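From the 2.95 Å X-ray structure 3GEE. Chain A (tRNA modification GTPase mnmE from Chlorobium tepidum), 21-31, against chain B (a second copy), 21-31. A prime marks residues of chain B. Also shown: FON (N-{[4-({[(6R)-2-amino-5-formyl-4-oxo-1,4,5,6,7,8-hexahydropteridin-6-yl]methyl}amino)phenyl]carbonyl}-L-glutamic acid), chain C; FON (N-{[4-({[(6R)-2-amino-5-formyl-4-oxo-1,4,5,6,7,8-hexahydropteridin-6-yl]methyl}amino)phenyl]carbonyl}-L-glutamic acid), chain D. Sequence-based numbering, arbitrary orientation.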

# COMPACT_ATOMS: atom_id res chain seq x y z
N ILE A 21 -5.78 8.08 5.72
CA ILE A 21 -4.61 7.44 5.15
C ILE A 21 -4.82 7.53 3.65
O ILE A 21 -5.89 7.18 3.17
N ALA A 22 -3.83 8.02 2.92
CA ALA A 22 -4.01 8.31 1.49
C ALA A 22 -3.30 7.30 0.60
O ALA A 22 -3.53 7.25 -0.61
N THR A 23 -2.42 6.52 1.22
CA THR A 23 -1.62 5.51 0.54
C THR A 23 -2.20 4.11 0.75
O THR A 23 -3.01 3.90 1.66
N PRO A 24 -1.81 3.13 -0.10
CA PRO A 24 -2.37 1.78 0.02
C PRO A 24 -2.03 1.14 1.35
O PRO A 24 -0.98 1.41 1.92
N VAL A 25 -2.93 0.31 1.84
CA VAL A 25 -2.72 -0.45 3.07
C VAL A 25 -1.48 -1.33 2.94
O VAL A 25 -1.23 -1.90 1.87
N GLY A 26 -0.71 -1.44 4.01
CA GLY A 26 0.39 -2.39 4.02
C GLY A 26 1.71 -1.86 4.52
O GLY A 26 1.77 -0.90 5.29
N VAL A 27 2.77 -2.52 4.09
CA VAL A 27 4.10 -2.24 4.58
C VAL A 27 4.90 -1.58 3.48
O VAL A 27 5.01 -2.10 2.36
N GLY A 28 5.44 -0.41 3.80
CA GLY A 28 6.30 0.32 2.87
C GLY A 28 7.25 1.26 3.59
O GLY A 28 7.19 1.41 4.81
N ALA A 29 8.13 1.89 2.82
CA ALA A 29 9.02 2.92 3.35
C ALA A 29 8.22 4.11 3.88
O ALA A 29 8.50 4.61 4.97
N LEU A 30 7.22 4.56 3.13
CA LEU A 30 6.52 5.77 3.50
C LEU A 30 5.03 5.63 3.33
O LEU A 30 4.57 4.86 2.49
N ALA A 31 4.29 6.41 4.11
CA ALA A 31 2.84 6.54 3.97
C ALA A 31 2.47 8.02 4.07
O ALA A 31 3.24 8.82 4.59
N ILE B 21 9.49 2.76 -5.82
CA ILE B 21 8.17 2.98 -5.24
C ILE B 21 8.40 2.95 -3.74
O ILE B 21 9.03 2.02 -3.25
N ALA B 22 7.92 3.95 -3.02
CA ALA B 22 8.25 4.09 -1.60
C ALA B 22 7.08 3.75 -0.70
O ALA B 22 7.23 3.57 0.52
N THR B 23 5.90 3.65 -1.31
CA THR B 23 4.65 3.36 -0.62
C THR B 23 4.25 1.89 -0.80
O THR B 23 4.76 1.22 -1.70
N PRO B 24 3.35 1.37 0.06
CA PRO B 24 2.96 -0.04 -0.03
C PRO B 24 2.30 -0.36 -1.36
O PRO B 24 1.63 0.49 -1.94
N VAL B 25 2.50 -1.58 -1.83
CA VAL B 25 1.86 -2.07 -3.05
C VAL B 25 0.34 -2.01 -2.91
O VAL B 25 -0.20 -2.28 -1.83
N GLY B 26 -0.34 -1.63 -3.98
CA GLY B 26 -1.79 -1.71 -3.98
C GLY B 26 -2.51 -0.50 -4.50
O GLY B 26 -1.98 0.29 -5.29
N VAL B 27 -3.75 -0.36 -4.06
CA VAL B 27 -4.64 0.67 -4.56
C VAL B 27 -4.86 1.70 -3.48
O VAL B 27 -5.26 1.37 -2.36
N GLY B 28 -4.57 2.95 -3.82
CA GLY B 28 -4.80 4.07 -2.91
C GLY B 28 -4.98 5.38 -3.65
O GLY B 28 -4.85 5.44 -4.87
N ALA B 29 -5.29 6.43 -2.89
CA ALA B 29 -5.36 7.78 -3.44
C ALA B 29 -4.00 8.22 -3.99
O ALA B 29 -3.92 8.77 -5.08
N LEU B 30 -2.94 7.98 -3.24
CA LEU B 30 -1.64 8.50 -3.62
C LEU B 30 -0.55 7.48 -3.44
O LEU B 30 -0.65 6.60 -2.59
N ALA B 31 0.51 7.63 -4.23
CA ALA B 31 1.73 6.85 -4.09
C ALA B 31 2.94 7.78 -4.20
O ALA B 31 2.82 8.88 -4.74

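Which donors and acceptors hold the two stretches together? Backbone groups do, and the exact two-fold axis means every bond occurs twice. Leu30′ N donates to Ala22 O at 2.8 Å, with an N-H...acceptor angle of 151°, and Leu30 N donates to Ala22′ O at the same distance and angle. Each Ala22 carbonyl also has the neighbouring amide close by, Ala29′ N lying 3.0 Å from Ala22 O, although the geometry leaves the nature of that approach open. The Leu30′ carbonyl receives a gentler partner: Thr23 CA lies 3.5 Å from Leu30′ O in a CA-H...O contact with an angle of 153° at the hydrogen.

What does the threonine hydroxyl do, if it does not cross the contact? Thr23 takes the p rotamer, and its OG1 is hydrogen-bonded to a residue elsewhere in the structure, so the polar end of this buried side chain is satisfied without the partner stretch. The methyl instead lies at the contact. Thr23 CG2 comes 3.7 Å from Thr23′ CG2 across the axis and 3.4 Å from Leu30′ O, while the CA-to-CB bond itself points sideways.

Which side chain points straight in? Pro24 does, and it has the largest area covered by the other stretch. Its ring, puckered C-gamma exo, lies against main chain: Pro24 CG is 3.3 Å from Pro24′ O and 3.7 Å from Gly26′ C, and Pro24 CB is 3.7 Å from Val25′ O. The two rings also meet, Pro24 CD to Pro24′ CD being 4.4 Å. Having no backbone N-H, proline offers no donor here, and its ring contributes by close packing. Room for this fit comes partly from glycine: an ideal CB on Gly28′ would clash with Pro24 N at 2.8 Å, and one on Gly26′ would sit tightly, 3.4 Å from Pro24 CB. The backbone angles of Gly26′ call for glycine in any case. Val25 and Val27, both t, direct their CA-to-CB bonds away from the partner.

How do the remaining apolar groups and the bound ligand fit around the hydrogen bonds? Ala22 CB packs 3.9 Å from Leu30′ CD1 and 4.4 Å from Ala29′ CB, placing methyl groups beside the bond from Leu30′ N to Ala22 O. Leu30, with chi1 m and chi2 t, spans two neighbours: its CD1 lies 3.9 Å from Ala22′ CB, and its CD2 is 3.4 Å from O3, the formyl oxygen of FON in chain C. Leu30′ CD2 makes the equivalent 3.4 Å approach to O3 of FON in chain D.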

# COMPACT_ATOMS: atom_id res chain seq x y z
CB ILE A 21 -4.55 5.94 5.54
CG1 ILE A 21 -4.96 5.73 7.01
CG2 ILE A 21 -3.21 5.34 5.18
CD1 ILE A 21 -3.83 5.53 7.99
CB ALA A 22 -3.56 9.72 1.18
CB THR A 23 -0.19 5.56 1.08
OG1 THR A 23 -0.22 5.58 2.52
CG2 THR A 23 0.50 6.82 0.57
CB PRO A 24 -1.68 1.01 -1.11
CG PRO A 24 -1.25 2.04 -2.07
CD PRO A 24 -0.86 3.22 -1.22
CB VAL A 25 -3.93 -1.36 3.38
CG1 VAL A 25 -3.88 -1.86 4.82
CG2 VAL A 25 -5.24 -0.62 3.12
CB VAL A 27 4.78 -3.54 5.07
CG1 VAL A 27 6.26 -3.32 5.30
CG2 VAL A 27 4.12 -4.02 6.35
CB ALA A 29 9.97 3.37 2.28
CB LEU A 30 6.99 6.94 2.63
CG LEU A 30 8.47 7.28 2.54
CD1 LEU A 30 8.65 8.27 1.43
CD2 LEU A 30 8.99 7.81 3.86
CB ALA A 31 2.16 5.76 5.07
CB ILE B 21 7.21 1.83 -5.61
CG1 ILE B 21 7.39 1.39 -7.07
CG2 ILE B 21 5.78 2.17 -5.24
CD1 ILE B 21 6.37 1.91 -8.06
CB ALA B 22 8.76 5.49 -1.31
CB THR B 23 3.55 4.26 -1.16
OG1 THR B 23 3.58 4.24 -2.60
CG2 THR B 23 3.78 5.68 -0.68
CB PRO B 24 1.95 -0.21 1.10
CG PRO B 24 2.25 0.87 2.04
CD PRO B 24 2.66 2.03 1.17
CB VAL B 25 2.26 -3.54 -3.34
CG1 VAL B 25 1.90 -3.92 -4.77
CG2 VAL B 25 3.75 -3.75 -3.08
CB VAL B 27 -5.97 0.06 -5.04
CG1 VAL B 27 -7.02 1.13 -5.28
CG2 VAL B 27 -5.76 -0.75 -6.31
CB ALA B 29 -5.84 8.73 -2.39
CB LEU B 30 -1.29 9.73 -2.78
CG LEU B 30 -2.26 10.90 -2.70
CD1 LEU B 30 -1.79 11.81 -1.61
CD2 LEU B 30 -2.34 11.62 -4.03
CB ALA B 31 1.79 5.80 -5.17
N1 FON C . 8.51 12.21 4.13
C2 FON C . 9.08 12.45 2.93
NA2 FON C . 8.38 13.15 2.00
N3 FON C . 10.33 12.01 2.62
C4 FON C . 11.09 11.31 3.49
O4 FON C . 12.23 10.94 3.14
C4A FON C . 10.50 11.00 4.83
N5 FON C . 11.08 10.32 5.90
C6 FON C . 10.75 10.98 7.18
C7 FON C . 9.29 10.59 7.37
N8 FON C . 8.56 11.27 6.31
C8A FON C . 9.14 11.52 5.10
C9 FON C . 11.63 10.62 8.38
N10 FON C . 13.05 10.77 8.09
C11 FON C . 15.22 14.11 6.85
C12 FON C . 15.51 13.45 8.04
C13 FON C . 14.78 12.33 8.44
C14 FON C . 13.72 11.87 7.66
C15 FON C . 13.43 12.53 6.45
C16 FON C . 14.17 13.65 6.05
C FON C . 16.06 15.31 6.47
O FON C . 15.75 15.98 5.49
N FON C . 17.13 15.58 7.22
CA FON C . 17.66 16.90 7.58
CB FON C . 16.69 17.69 8.46
CG FON C . 17.06 19.16 8.64
CD FON C . 15.82 20.04 8.68
OE1 FON C . 15.27 20.35 7.60
OE2 FON C . 15.40 20.44 9.79
CT FON C . 18.98 16.73 8.28
O1 FON C . 19.94 17.46 7.95
O2 FON C . 19.06 15.86 9.18
CP1 FON C . 11.77 9.27 5.76
O3 FON C . 11.41 8.22 6.26
N1 FON D . 0.72 14.80 -4.36
C2 FON D . 0.43 15.36 -3.17
NA2 FON D . 1.42 15.50 -2.25
N3 FON D . -0.83 15.78 -2.86
C4 FON D . -1.86 15.67 -3.73
O4 FON D . -2.99 16.08 -3.38
C4A FON D . -1.59 15.05 -5.05
N5 FON D . -2.47 14.85 -6.12
C6 FON D . -1.81 15.15 -7.41
C7 FON D . -0.90 13.94 -7.58
N8 FON D . 0.10 14.05 -6.53
C8A FON D . -0.20 14.62 -5.32
C9 FON D . -2.74 15.39 -8.60
N10 FON D . -3.77 16.38 -8.32
C11 FON D . -3.43 20.37 -7.15
C12 FON D . -4.07 20.00 -8.33
C13 FON D . -4.18 18.67 -8.70
C14 FON D . -3.62 17.67 -7.91
C15 FON D . -2.98 18.03 -6.72
C16 FON D . -2.88 19.37 -6.34
C FON D . -3.35 21.83 -6.79
O FON D . -2.70 22.19 -5.82
N FON D . -4.04 22.70 -7.55
CA FON D . -3.65 24.05 -7.93
CB FON D . -2.41 24.07 -8.83
CG FON D . -1.80 25.46 -9.02
CD FON D . -0.28 25.40 -9.07
OE1 FON D . 0.35 25.32 -7.99
OE2 FON D . 0.29 25.43 -10.19
CT FON D . -4.80 24.72 -8.64
O1 FON D . -5.12 25.89 -8.33
O2 FON D . -5.41 24.07 -9.52
CP1 FON D . -3.66 14.45 -5.97
O3 FON D . -4.02 13.39 -6.45